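Local coordinates for protein acetyl-CoA acetyltransferase (PDB 4EGV) that probably works as an acyltransferase of the thiolase superfamily, being a monomeric thiolase-like protein of Mycobacterium smegmatis, at residues P223-A228 against P237-V242; I255-P260 against E458-R463; K292-R297 against G418-E423; D301-K306 against A412-V417. All blocks are in the same frame, centred on the assembly; numbering follows the deposited sequence.

Contact 1: P223-A228 against P237-V242; sequences PFSKVA and PTERSV
A helix-loop-helix connection folds back on itself here: residues 223-228, near the end of helix 210-230, are met by the extended linker 237-242, which leads into helix 242-246 with Ser-241 as its N-cap residue. A single hydrogen bond joins the two. The backbone N of Arg-240 donates to Ser-225 OG at 3.1 Å, with an N-H...O angle of 151°. The hydroxyl sits between its own backbone N and carbonyl carbon (chi1 71°), where OG also hydrogen-bonds to Ala-222 O one turn back in the helix. One buried oxygen therefore serves both the helix and the linker.

The stems of two charged side chains add van der Waals contact. Glu-239, with CG anti to the backbone N (chi1 -168°), runs alongside Lys-226, both pointing the same way, and its CG lies 3.7 Å from Lys-226 CA. Lys-226 then bends at chi3 and chi4, so the opposite charges stay apart, with Lys-226 NZ 5.6 Å from Glu-239 OE2. Arg-240, in contrast, turns its guanidinium away to a salt bridge with Glu-244. Phe-375 of helix 373-376 packs on the side chains of Ser-225 and Ala-228. At the far end the pyrrolidine ring of Pro-237 rests against the helix backbone, its CG 3.8 Å from Ala-228 O.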
loop_
_atom_site.group_PDB
_atom_site.type_symbol
_atom_site.label_atom_id
_atom_site.label_comp_id
_atom_site.label_asym_id
_atom_site.label_seq_id
_atom_site.Cartn_x
_atom_site.Cartn_y
_atom_site.Cartn_z
ATOM N N PRO A 223 -14.233 1.697 -10.974
ATOM C CA PRO A 223 -14.923 2.114 -9.759
ATOM C C PRO A 223 -14.056 2.949 -8.798
ATOM O O PRO A 223 -14.577 3.824 -8.117
ATOM C CB PRO A 223 -15.301 0.782 -9.099
ATOM C CG PRO A 223 -15.312 -0.191 -10.163
ATOM C CD PRO A 223 -14.350 0.239 -11.185
ATOM N N PHE A 224 -12.759 2.652 -8.744
ATOM C CA PHE A 224 -11.755 3.512 -8.091
ATOM C C PHE A 224 -11.720 4.979 -8.576
ATOM O O PHE A 224 -11.823 5.898 -7.766
ATOM C CB PHE A 224 -10.371 2.894 -8.223
ATOM C CG PHE A 224 -10.130 1.778 -7.290
ATOM C CD1 PHE A 224 -9.151 1.872 -6.322
ATOM C CD2 PHE A 224 -10.880 0.639 -7.354
ATOM C CE1 PHE A 224 -8.929 0.827 -5.430
ATOM C CE2 PHE A 224 -10.669 -0.395 -6.464
ATOM C CZ PHE A 224 -9.697 -0.309 -5.517
ATOM N N SER A 225 -11.602 5.186 -9.886
ATOM C CA SER A 225 -11.476 6.531 -10.413
ATOM C C SER A 225 -12.759 7.315 -10.294
ATOM O O SER A 225 -12.726 8.539 -10.274
ATOM C CB SER A 225 -10.897 6.579 -11.843
ATOM O OG SER A 225 -11.793 6.100 -12.810
ATOM N N LYS A 226 -13.886 6.615 -10.170
ATOM C CA LYS A 226 -15.147 7.279 -9.936
ATOM C C LYS A 226 -15.226 7.882 -8.540
ATOM O O LYS A 226 -15.590 9.050 -8.383
ATOM C CB LYS A 226 -16.304 6.328 -10.158
ATOM C CG LYS A 226 -17.633 7.019 -9.908
ATOM C CD LYS A 226 -18.864 6.302 -10.476
ATOM C CE LYS A 226 -19.580 5.464 -9.405
ATOM N NZ LYS A 226 -18.979 4.124 -9.309
ATOM N N VAL A 227 -14.890 7.080 -7.529
ATOM C CA VAL A 227 -14.775 7.551 -6.159
ATOM C C VAL A 227 -13.752 8.687 -6.075
ATOM O O VAL A 227 -13.946 9.640 -5.366
ATOM C CB VAL A 227 -14.399 6.382 -5.200
ATOM C CG1 VAL A 227 -13.896 6.878 -3.835
ATOM C CG2 VAL A 227 -15.564 5.425 -5.033
ATOM N N ALA A 228 -12.672 8.574 -6.823
ATOM C CA ALA A 228 -11.631 9.548 -6.804
ATOM C C ALA A 228 -12.087 10.886 -7.315
ATOM O O ALA A 228 -11.637 11.904 -6.814
ATOM C CB ALA A 228 -10.440 9.062 -7.571
ATOM N N PRO A 237 -8.392 14.956 -10.827
ATOM C CA PRO A 237 -8.821 13.621 -11.263
ATOM C C PRO A 237 -9.859 13.719 -12.392
ATOM O O PRO A 237 -10.801 14.525 -12.326
ATOM C CB PRO A 237 -9.484 13.063 -10.012
ATOM C CG PRO A 237 -10.153 14.302 -9.397
ATOM C CD PRO A 237 -9.386 15.539 -9.899
ATOM N N THR A 238 -9.672 12.915 -13.432
ATOM C CA THR A 238 -10.744 12.645 -14.402
ATOM C C THR A 238 -11.239 11.206 -14.202
ATOM O O THR A 238 -10.432 10.280 -13.997
ATOM C CB THR A 238 -10.297 12.860 -15.860
ATOM O OG1 THR A 238 -8.928 13.250 -15.854
ATOM C CG2 THR A 238 -11.099 13.975 -16.529
ATOM N N GLU A 239 -12.561 11.034 -14.233
ATOM C CA GLU A 239 -13.154 9.702 -14.154
ATOM C C GLU A 239 -12.922 8.946 -15.457
ATOM O O GLU A 239 -12.936 9.540 -16.536
ATOM C CB GLU A 239 -14.640 9.776 -13.811
ATOM C CG GLU A 239 -15.233 8.443 -13.436
ATOM C CD GLU A 239 -16.751 8.406 -13.488
ATOM O OE1 GLU A 239 -17.410 9.469 -13.410
ATOM O OE2 GLU A 239 -17.288 7.284 -13.590
ATOM N N ARG A 240 -12.685 7.638 -15.331
ATOM C CA ARG A 240 -12.392 6.768 -16.474
ATOM C C ARG A 240 -13.336 5.566 -16.507
ATOM O O ARG A 240 -13.636 4.985 -15.472
ATOM C CB ARG A 240 -10.917 6.309 -16.472
ATOM C CG ARG A 240 -9.841 7.417 -16.236
ATOM C CD ARG A 240 -9.577 8.285 -17.454
ATOM N NE ARG A 240 -8.467 9.186 -17.241
ATOM C CZ ARG A 240 -8.021 10.063 -18.143
ATOM N NH1 ARG A 240 -8.599 10.170 -19.332
ATOM N NH2 ARG A 240 -6.984 10.842 -17.856
ATOM N N SER A 241 -13.818 5.221 -17.701
ATOM C CA SER A 241 -14.612 4.009 -17.913
ATOM C C SER A 241 -13.705 2.795 -18.155
ATOM O O SER A 241 -12.534 2.927 -18.456
ATOM C CB SER A 241 -15.587 4.189 -19.082
ATOM O OG SER A 241 -14.903 4.244 -20.325
ATOM N N VAL A 242 -14.278 1.609 -18.020
ATOM C CA VAL A 242 -13.598 0.348 -18.262
ATOM C C VAL A 242 -12.978 0.306 -19.651
ATOM O O VAL A 242 -11.834 -0.075 -19.798
ATOM C CB VAL A 242 -14.592 -0.828 -18.077
ATOM C CG1 VAL A 242 -13.994 -2.137 -18.515
ATOM C CG2 VAL A 242 -15.098 -0.927 -16.607
#

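Contact 2: I255-P260 against E458-R463; sequences IVDPYP and ETYTVR
Two hydrogen bonds, one from each partner, attach the turn at 255-260 to the end of strand 453-463. The backbone N of Asp-257 donates to Val-462 O at 3.0 Å, a fairly straight bond (161°) lying in the carbonyl plane. In return Thr-461 OG1, anti to its backbone N, donates to Asp-257 O at 2.6 Å, meeting that oxygen on a lone pair. Val-462 O also receives the CA-H of Val-256, 3.3 Å from Val-256 CA to that oxygen. The Val-256 and Thr-461 side chains cross obliquely, with Val-256 CG1 against Thr-461 OG1.

Other polar ends have partners outside the two segments. Asp-257 OD1 bonds to Tyr-464 OH, while its OD2 approaches Tyr-460 CE1 at 3.6 Å; the hydroxyl of that tyrosine is taken by Arg-203. Arg-463 forms a salt bridge with Asp-465. Inside the turn, Tyr-259 N donates to Val-256 O at 2.7 Å, across the cis peptide before Pro-258. Asp-257 and Pro-258 thus occupy the corner of a type VI turn. It docks through a single beta bridge, Val-256 with Arg-463, onto the five-stranded antiparallel sheet of the additional C-terminal domain, whose family is grouped with the OB folds.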
loop_
_atom_site.group_PDB
_atom_site.type_symbol
_atom_site.label_atom_id
_atom_site.label_comp_id
_atom_site.label_asym_id
_atom_site.label_seq_id
_atom_site.Cartn_x
_atom_site.Cartn_y
_atom_site.Cartn_z
ATOM N N ILE A 255 3.143 1.256 -21.135
ATOM C CA ILE A 255 4.351 1.719 -20.417
ATOM C C ILE A 255 5.249 0.550 -20.007
ATOM O O ILE A 255 6.352 0.420 -20.466
ATOM C CB ILE A 255 3.977 2.517 -19.121
ATOM C CG1 ILE A 255 3.150 3.752 -19.454
ATOM C CG2 ILE A 255 5.234 2.954 -18.303
ATOM C CD1 ILE A 255 3.966 5.023 -19.808
ATOM N N VAL A 256 4.748 -0.266 -19.099
ATOM C CA VAL A 256 5.430 -1.449 -18.622
ATOM C C VAL A 256 4.370 -2.567 -18.591
ATOM O O VAL A 256 3.275 -2.345 -18.110
ATOM C CB VAL A 256 6.082 -1.180 -17.229
ATOM C CG1 VAL A 256 6.364 -2.449 -16.510
ATOM C CG2 VAL A 256 7.366 -0.336 -17.360
ATOM N N ASP A 257 4.693 -3.733 -19.155
ATOM C CA ASP A 257 3.738 -4.814 -19.278
ATOM C C ASP A 257 3.326 -5.304 -17.904
ATOM O O ASP A 257 4.169 -5.678 -17.102
ATOM C CB ASP A 257 4.286 -5.975 -20.106
ATOM C CG ASP A 257 3.180 -6.718 -20.888
ATOM O OD1 ASP A 257 2.853 -6.273 -22.016
ATOM O OD2 ASP A 257 2.651 -7.743 -20.391
ATOM N N PRO A 258 2.015 -5.388 -17.651
ATOM C CA PRO A 258 0.908 -5.338 -18.589
ATOM C C PRO A 258 0.097 -4.063 -18.591
ATOM O O PRO A 258 -1.024 -4.074 -19.119
ATOM C CB PRO A 258 0.019 -6.481 -18.100
ATOM C CG PRO A 258 0.211 -6.489 -16.651
ATOM C CD PRO A 258 1.557 -5.843 -16.341
ATOM N N TYR A 259 0.643 -2.989 -18.015
ATOM C CA TYR A 259 -0.121 -1.750 -17.769
ATOM C C TYR A 259 -0.062 -0.665 -18.839
ATOM O O TYR A 259 1.017 -0.245 -19.262
ATOM C CB TYR A 259 0.283 -1.079 -16.477
ATOM C CG TYR A 259 0.481 -1.980 -15.313
ATOM C CD1 TYR A 259 -0.615 -2.554 -14.656
ATOM C CD2 TYR A 259 1.777 -2.233 -14.824
ATOM C CE1 TYR A 259 -0.437 -3.378 -13.554
ATOM C CE2 TYR A 259 1.971 -3.058 -13.742
ATOM C CZ TYR A 259 0.859 -3.625 -13.109
ATOM O OH TYR A 259 1.059 -4.414 -12.021
ATOM N N PRO A 260 -1.249 -0.202 -19.262
ATOM C CA PRO A 260 -1.372 1.014 -20.062
ATOM C C PRO A 260 -1.219 2.232 -19.189
ATOM O O PRO A 260 -1.509 2.178 -18.008
ATOM C CB PRO A 260 -2.780 0.940 -20.635
ATOM C CG PRO A 260 -3.428 -0.273 -20.041
ATOM C CD PRO A 260 -2.543 -0.888 -19.051
ATOM N N GLU A 458 8.627 -18.218 -16.171
ATOM C CA GLU A 458 7.603 -18.267 -15.129
ATOM C C GLU A 458 6.780 -16.985 -15.138
ATOM O O GLU A 458 5.557 -17.018 -15.010
ATOM C CB GLU A 458 8.200 -18.554 -13.742
ATOM C CG GLU A 458 7.145 -19.006 -12.739
ATOM C CD GLU A 458 7.672 -19.184 -11.335
ATOM O OE1 GLU A 458 8.895 -19.098 -11.143
ATOM O OE2 GLU A 458 6.863 -19.389 -10.416
ATOM N N THR A 459 7.481 -15.869 -15.310
ATOM C CA THR A 459 6.869 -14.556 -15.454
ATOM C C THR A 459 7.819 -13.596 -16.195
ATOM O O THR A 459 8.983 -13.893 -16.429
ATOM C CB THR A 459 6.385 -14.007 -14.098
ATOM O OG1 THR A 459 5.645 -12.800 -14.291
ATOM C CG2 THR A 459 7.541 -13.778 -13.168
ATOM N N TYR A 460 7.284 -12.454 -16.583
ATOM C CA TYR A 460 7.927 -11.557 -17.517
ATOM C C TYR A 460 7.336 -10.156 -17.373
ATOM O O TYR A 460 6.237 -9.950 -16.841
ATOM C CB TYR A 460 7.713 -12.057 -18.963
ATOM C CG TYR A 460 6.265 -11.981 -19.428
ATOM C CD1 TYR A 460 5.807 -10.906 -20.195
ATOM C CD2 TYR A 460 5.351 -12.979 -19.083
ATOM C CE1 TYR A 460 4.486 -10.821 -20.606
ATOM C CE2 TYR A 460 4.014 -12.909 -19.494
ATOM C CZ TYR A 460 3.587 -11.819 -20.265
ATOM O OH TYR A 460 2.271 -11.737 -20.668
ATOM N N THR A 461 8.083 -9.188 -17.865
ATOM C CA THR A 461 7.507 -7.899 -18.195
ATOM C C THR A 461 8.262 -7.293 -19.386
ATOM O O THR A 461 9.303 -7.813 -19.787
ATOM C CB THR A 461 7.470 -6.969 -16.951
ATOM O OG1 THR A 461 6.794 -5.748 -17.269
ATOM C CG2 THR A 461 8.856 -6.717 -16.416
ATOM N N VAL A 462 7.720 -6.231 -19.968
ATOM C CA VAL A 462 8.403 -5.546 -21.043
ATOM C C VAL A 462 8.445 -4.049 -20.756
ATOM O O VAL A 462 7.462 -3.467 -20.286
ATOM C CB VAL A 462 7.717 -5.790 -22.397
ATOM C CG1 VAL A 462 8.554 -5.185 -23.540
ATOM C CG2 VAL A 462 7.501 -7.254 -22.646
ATOM N N ARG A 463 9.578 -3.417 -21.034
ATOM C CA ARG A 463 9.660 -1.960 -20.921
ATOM C C ARG A 463 9.428 -1.310 -22.268
ATOM O O ARG A 463 10.239 -1.436 -23.158
ATOM C CB ARG A 463 11.009 -1.516 -20.382
ATOM C CG ARG A 463 11.431 -2.189 -19.102
ATOM C CD ARG A 463 12.384 -1.334 -18.314
ATOM N NE ARG A 463 11.744 -0.052 -18.052
ATOM C CZ ARG A 463 11.927 0.699 -16.971
ATOM N NH1 ARG A 463 12.761 0.329 -15.992
ATOM N NH2 ARG A 463 11.259 1.826 -16.880
#

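Contact 3: K292-R297 against G418-E423; sequences KWVYLR and GIYSTE
Strands 294-303 and 414-421 run antiparallel, and at this end of the pair a dense backbone seam gives way to a charged pair whose outer member, Glu-423, is solvent-exposed. Tyr-295 and Ser-421 are a hydrogen-bonded pair: Tyr-295 N reaches Ser-421 O at 2.8 Å and Ser-421 N reaches Tyr-295 O at 3.2 Å. Next along is the non-hydrogen-bonded pair Leu-296 and Tyr-420. With CG anti to its backbone N (chi1 177°), Leu-296 lays CD1 over one face of the Tyr-420 ring, 4.0 Å from its centroid, a CH-pi contact; Val-294 CG1 packs on Tyr-420 CB.

Arg-297 folds over the segment end and is well covered. Bends at chi2 and chi3 bring its NH1 back to Glu-423 O at 3.0 Å, from above the carbonyl plane; only the salt bridge from Arg-297 NH1 to Glu-423 OE2 is long and weak (3.4 Å). Ser-421 OG accepts from Glu-423 N, an ST turn, and also hydrogen-bonds to Gln-401 O.

Both strands belong to the mixed sheet of the thiolase fold: strand 20-29 flanks 294-303, strand 402-409 flanks 414-421, helix 280-286 covers Trp-293 and Tyr-295, and Gln-119 of helix 117-130 holds the Tyr-420 hydroxyl.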
loop_
_atom_site.group_PDB
_atom_site.type_symbol
_atom_site.label_atom_id
_atom_site.label_comp_id
_atom_site.label_asym_id
_atom_site.label_seq_id
_atom_site.Cartn_x
_atom_site.Cartn_y
_atom_site.Cartn_z
ATOM N N LYS A 292 -16.317 12.071 18.745
ATOM C CA LYS A 292 -15.079 12.113 17.948
ATOM C C LYS A 292 -14.149 10.904 18.089
ATOM O O LYS A 292 -13.290 10.706 17.255
ATOM C CB LYS A 292 -14.260 13.365 18.297
ATOM C CG LYS A 292 -14.903 14.687 17.976
ATOM C CD LYS A 292 -14.841 15.042 16.533
ATOM C CE LYS A 292 -15.682 16.292 16.282
ATOM N NZ LYS A 292 -15.404 16.901 14.963
ATOM N N TRP A 293 -14.303 10.129 19.151
ATOM C CA TRP A 293 -13.434 8.994 19.397
ATOM C C TRP A 293 -13.692 7.801 18.466
ATOM O O TRP A 293 -14.820 7.319 18.323
ATOM C CB TRP A 293 -13.586 8.501 20.822
ATOM C CG TRP A 293 -13.437 9.486 21.855
ATOM C CD1 TRP A 293 -13.239 10.807 21.699
ATOM C CD2 TRP A 293 -13.498 9.246 23.262
ATOM N NE1 TRP A 293 -13.168 11.424 22.918
ATOM C CE2 TRP A 293 -13.327 10.488 23.899
ATOM C CE3 TRP A 293 -13.666 8.096 24.049
ATOM C CZ2 TRP A 293 -13.333 10.625 25.282
ATOM C CZ3 TRP A 293 -13.664 8.226 25.411
ATOM C CH2 TRP A 293 -13.486 9.485 26.020
ATOM N N VAL A 294 -12.608 7.321 17.874
ATOM C CA VAL A 294 -12.580 6.105 17.082
ATOM C C VAL A 294 -11.499 5.147 17.626
ATOM O O VAL A 294 -10.371 5.526 17.888
ATOM C CB VAL A 294 -12.358 6.454 15.608
ATOM C CG1 VAL A 294 -12.408 5.267 14.767
ATOM C CG2 VAL A 294 -13.406 7.426 15.168
ATOM N N TYR A 295 -11.868 3.890 17.800
ATOM C CA TYR A 295 -10.954 2.838 18.276
ATOM C C TYR A 295 -10.271 2.081 17.145
ATOM O O TYR A 295 -10.830 1.823 16.114
ATOM C CB TYR A 295 -11.704 1.856 19.195
ATOM C CG TYR A 295 -12.360 2.544 20.346
ATOM C CD1 TYR A 295 -11.777 2.505 21.589
ATOM C CD2 TYR A 295 -13.533 3.278 20.178
ATOM C CE1 TYR A 295 -12.335 3.148 22.667
ATOM C CE2 TYR A 295 -14.090 3.937 21.227
ATOM C CZ TYR A 295 -13.485 3.864 22.499
ATOM O OH TYR A 295 -14.022 4.513 23.601
ATOM N N LEU A 296 -9.019 1.758 17.348
ATOM C CA LEU A 296 -8.343 0.870 16.454
ATOM C C LEU A 296 -8.602 -0.560 16.966
ATOM O O LEU A 296 -7.893 -1.088 17.797
ATOM C CB LEU A 296 -6.863 1.244 16.374
ATOM C CG LEU A 296 -5.951 0.360 15.529
ATOM C CD1 LEU A 296 -6.474 0.121 14.141
ATOM C CD2 LEU A 296 -4.572 0.973 15.497
ATOM N N ARG A 297 -9.655 -1.162 16.460
ATOM C CA ARG A 297 -10.114 -2.425 16.963
ATOM C C ARG A 297 -9.278 -3.599 16.508
ATOM O O ARG A 297 -8.957 -4.448 17.300
ATOM C CB ARG A 297 -11.591 -2.638 16.660
ATOM C CG ARG A 297 -12.506 -1.743 17.483
ATOM C CD ARG A 297 -12.640 -2.214 18.946
ATOM N NE ARG A 297 -13.228 -3.551 19.090
ATOM C CZ ARG A 297 -14.537 -3.811 19.142
ATOM N NH1 ARG A 297 -15.438 -2.850 19.075
ATOM N NH2 ARG A 297 -14.960 -5.053 19.257
ATOM N N GLY A 418 -5.442 -1.932 9.628
ATOM C CA GLY A 418 -6.161 -1.407 10.753
ATOM C C GLY A 418 -7.665 -1.481 10.525
ATOM O O GLY A 418 -8.165 -1.279 9.424
ATOM N N ILE A 419 -8.397 -1.805 11.581
ATOM C CA ILE A 419 -9.837 -1.810 11.550
ATOM C C ILE A 419 -10.276 -0.831 12.599
ATOM O O ILE A 419 -9.831 -0.891 13.709
ATOM C CB ILE A 419 -10.436 -3.214 11.802
ATOM C CG1 ILE A 419 -9.904 -4.207 10.752
ATOM C CG2 ILE A 419 -11.948 -3.131 11.804
ATOM C CD1 ILE A 419 -10.453 -5.594 10.809
ATOM N N TYR A 420 -11.154 0.078 12.195
ATOM C CA TYR A 420 -11.642 1.199 12.999
ATOM C C TYR A 420 -13.165 1.141 13.246
ATOM O O TYR A 420 -13.915 0.653 12.400
ATOM C CB TYR A 420 -11.274 2.495 12.280
ATOM C CG TYR A 420 -9.801 2.632 12.039
ATOM C CD1 TYR A 420 -8.996 3.193 12.997
ATOM C CD2 TYR A 420 -9.212 2.195 10.876
ATOM C CE1 TYR A 420 -7.634 3.300 12.809
ATOM C CE2 TYR A 420 -7.875 2.305 10.689
ATOM C CZ TYR A 420 -7.086 2.855 11.666
ATOM O OH TYR A 420 -5.732 3.011 11.500
ATOM N N SER A 421 -13.591 1.625 14.413
ATOM C CA SER A 421 -15.003 1.709 14.837
ATOM C C SER A 421 -15.194 2.627 16.043
ATOM O O SER A 421 -14.295 2.824 16.844
ATOM C CB SER A 421 -15.539 0.343 15.220
ATOM O OG SER A 421 -16.890 0.433 15.553
ATOM N N THR A 422 -16.390 3.172 16.182
ATOM C CA THR A 422 -16.753 3.952 17.364
ATOM C C THR A 422 -17.089 3.087 18.582
ATOM O O THR A 422 -17.073 3.568 19.718
ATOM C CB THR A 422 -17.957 4.850 17.096
ATOM O OG1 THR A 422 -18.970 4.101 16.423
ATOM C CG2 THR A 422 -17.556 6.059 16.273
ATOM N N GLU A 423 -17.404 1.817 18.323
ATOM C CA GLU A 423 -17.741 0.823 19.346
ATOM C C GLU A 423 -16.520 0.535 20.254
ATOM O O GLU A 423 -15.524 0.011 19.789
ATOM C CB GLU A 423 -18.311 -0.455 18.695
ATOM C CG GLU A 423 -19.138 -1.381 19.628
ATOM C CD GLU A 423 -19.331 -2.816 19.057
ATOM O OE1 GLU A 423 -20.172 -2.995 18.128
ATOM O OE2 GLU A 423 -18.647 -3.763 19.537
#

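Contact 4: D301-K306 against A412-V417; sequences DMKEPK and ASKYSV
An antiparallel pairing inside the mixed sheet of the thiolase fold joins the end of strand 294-303 to the start of strand 414-421. Met-302 and Tyr-415 form its hydrogen-bonded pair, with Met-302 N 2.8 Å from Tyr-415 O, nearly along the carbonyl axis, and Tyr-415 N 3.1 Å from Met-302 O. Glu-304 N extends the pattern to Ser-413 O at 2.7 Å.

Alternation along the strands puts Asp-301, Lys-303, Lys-414 and Ser-416 on one face and Met-302 and Tyr-415 on the other. On the first, the two lysines lie side by side and point the same way. Lys-303 starts with CG anti to its backbone N (chi1 173°) and bends at chi3 and chi4, while Lys-414 stays extended beyond CG. Their aliphatic ends touch, Lys-303 CE to Lys-414 CE being 3.9 Å, and the ammonium groups remain 5.3 Å apart from NZ to NZ, near enough that like charge may disfavour closer approach. On the other face selenomethionine Met-302 folds at chi2 and chi3 and packs on Gln-436 and Ala-322.

Glu-304 bends at chi2 (-83°), sending its carboxylate off to Ser-316 OG and Ala-318 N by helix 317-330. Asp-301, with CG anti to its carbonyl carbon (chi1 -48°), swings across to its neighbour: Ser-416 OG donates to the anti lone pair of Asp-301 OD1 at 2.7 Å.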
loop_
_atom_site.group_PDB
_atom_site.type_symbol
_atom_site.label_atom_id
_atom_site.label_comp_id
_atom_site.label_asym_id
_atom_site.label_seq_id
_atom_site.Cartn_x
_atom_site.Cartn_y
_atom_site.Cartn_z
ATOM N N ASP A 301 0.589 -6.556 11.257
ATOM C CA ASP A 301 1.677 -6.166 10.375
ATOM C C ASP A 301 2.416 -7.423 9.856
ATOM O O ASP A 301 2.978 -8.187 10.628
ATOM C CB ASP A 301 2.670 -5.195 11.065
ATOM C CG ASP A 301 1.984 -4.008 11.794
ATOM O OD1 ASP A 301 1.287 -3.177 11.155
ATOM O OD2 ASP A 301 2.168 -3.879 13.025
HETATM N N MSE A 302 2.414 -7.621 8.547
HETATM C CA MSE A 302 3.099 -8.749 7.960
HETATM C C MSE A 302 4.166 -8.363 6.959
HETATM O O MSE A 302 4.202 -7.248 6.495
HETATM C CB MSE A 302 2.095 -9.711 7.341
HETATM C CG MSE A 302 1.207 -10.434 8.371
HETATM SE SE MSE A 302 2.147 -11.630 9.614
HETATM C CE MSE A 302 2.999 -12.868 8.344
ATOM N N LYS A 303 5.052 -9.302 6.648
ATOM C CA LYS A 303 6.172 -9.067 5.742
ATOM C C LYS A 303 6.480 -10.295 4.894
ATOM O O LYS A 303 6.501 -11.390 5.415
ATOM C CB LYS A 303 7.404 -8.671 6.548
ATOM C CG LYS A 303 8.691 -8.564 5.732
ATOM C CD LYS A 303 9.913 -8.376 6.622
ATOM C CE LYS A 303 9.728 -7.067 7.422
ATOM N NZ LYS A 303 10.345 -7.027 8.778
ATOM N N GLU A 304 6.711 -10.108 3.590
ATOM C CA GLU A 304 7.194 -11.168 2.683
ATOM C C GLU A 304 8.724 -11.288 2.621
ATOM O O GLU A 304 9.434 -10.377 3.028
ATOM C CB GLU A 304 6.650 -10.955 1.290
ATOM C CG GLU A 304 5.142 -11.001 1.196
ATOM C CD GLU A 304 4.550 -12.435 1.090
ATOM O OE1 GLU A 304 5.293 -13.448 1.005
ATOM O OE2 GLU A 304 3.307 -12.557 1.085
ATOM N N PRO A 305 9.234 -12.444 2.150
ATOM C CA PRO A 305 10.666 -12.572 1.832
ATOM C C PRO A 305 10.948 -11.962 0.466
ATOM O O PRO A 305 10.003 -11.638 -0.231
ATOM C CB PRO A 305 10.888 -14.085 1.835
ATOM C CG PRO A 305 9.533 -14.687 1.580
ATOM C CD PRO A 305 8.547 -13.753 2.163
ATOM N N LYS A 306 12.214 -11.794 0.082
ATOM C CA LYS A 306 12.527 -11.153 -1.208
ATOM C C LYS A 306 11.816 -11.832 -2.322
ATOM O O LYS A 306 11.543 -13.007 -2.270
ATOM C CB LYS A 306 14.020 -11.092 -1.561
ATOM C CG LYS A 306 14.942 -11.903 -0.711
ATOM C CD LYS A 306 16.390 -11.455 -0.910
ATOM C CE LYS A 306 16.996 -11.067 0.442
ATOM N NZ LYS A 306 17.944 -9.933 0.316
ATOM N N ALA A 412 4.854 -5.588 -2.959
ATOM C CA ALA A 412 4.003 -6.410 -2.064
ATOM C C ALA A 412 4.770 -6.988 -0.870
ATOM O O ALA A 412 4.444 -8.074 -0.432
ATOM C CB ALA A 412 3.289 -7.517 -2.826
ATOM N N SER A 413 5.787 -6.268 -0.370
ATOM C CA SER A 413 6.728 -6.800 0.647
ATOM C C SER A 413 6.139 -6.710 2.045
ATOM O O SER A 413 6.442 -7.500 2.893
ATOM C CB SER A 413 8.088 -6.072 0.639
ATOM O OG SER A 413 8.706 -6.092 -0.606
ATOM N N LYS A 414 5.309 -5.704 2.258
ATOM C CA LYS A 414 4.824 -5.334 3.567
ATOM C C LYS A 414 3.342 -4.965 3.508
ATOM O O LYS A 414 2.889 -4.280 2.593
ATOM C CB LYS A 414 5.631 -4.155 4.109
ATOM C CG LYS A 414 6.830 -4.528 4.904
ATOM C CD LYS A 414 7.709 -3.318 5.052
ATOM C CE LYS A 414 8.991 -3.612 5.844
ATOM N NZ LYS A 414 9.533 -2.362 6.499
ATOM N N TYR A 415 2.602 -5.434 4.508
ATOM C CA TYR A 415 1.199 -5.126 4.639
ATOM C C TYR A 415 0.757 -4.913 6.091
ATOM O O TYR A 415 1.075 -5.674 6.985
ATOM C CB TYR A 415 0.390 -6.202 3.972
ATOM C CG TYR A 415 -0.839 -5.676 3.344
ATOM C CD1 TYR A 415 -0.791 -5.127 2.063
ATOM C CD2 TYR A 415 -2.070 -5.761 4.007
ATOM C CE1 TYR A 415 -1.950 -4.655 1.420
ATOM C CE2 TYR A 415 -3.240 -5.297 3.389
ATOM C CZ TYR A 415 -3.172 -4.738 2.080
ATOM O OH TYR A 415 -4.314 -4.273 1.470
ATOM N N SER A 416 0.024 -3.831 6.306
ATOM C CA SER A 416 -0.414 -3.389 7.616
ATOM C C SER A 416 -1.854 -3.060 7.522
ATOM O O SER A 416 -2.300 -2.376 6.629
ATOM C CB SER A 416 0.357 -2.163 8.086
ATOM O OG SER A 416 1.624 -2.520 8.546
ATOM N N VAL A 417 -2.591 -3.589 8.465
ATOM C CA VAL A 417 -4.030 -3.476 8.450
ATOM C C VAL A 417 -4.490 -2.834 9.740
ATOM O O VAL A 417 -3.967 -3.099 10.778
ATOM C CB VAL A 417 -4.744 -4.869 8.194
ATOM C CG1 VAL A 417 -6.231 -4.678 8.069
ATOM C CG2 VAL A 417 -4.193 -5.550 6.970
#

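Overall arrangement
Read from the N terminus, contact 1 comes first and closes a short local loop, folding the linker back on helix 210-230 before any other contact opens. Contact 2 opens next, at 255-260, and closes last, at 458-463, tying a turn of the main body to the C-terminal sheet. Its long loop encloses contact 3, which in turn encloses contact 4; none cross. Contacts 3 and 4 share strands 294-303 and 414-421, like successive stations on one pairing, their centres about 23 Å apart. Contacts 2 and 3 lie on opposite sides of the chain's centre, about 40 Å between centres, and the nested set involves both the thiolase-fold sheet and the added domain.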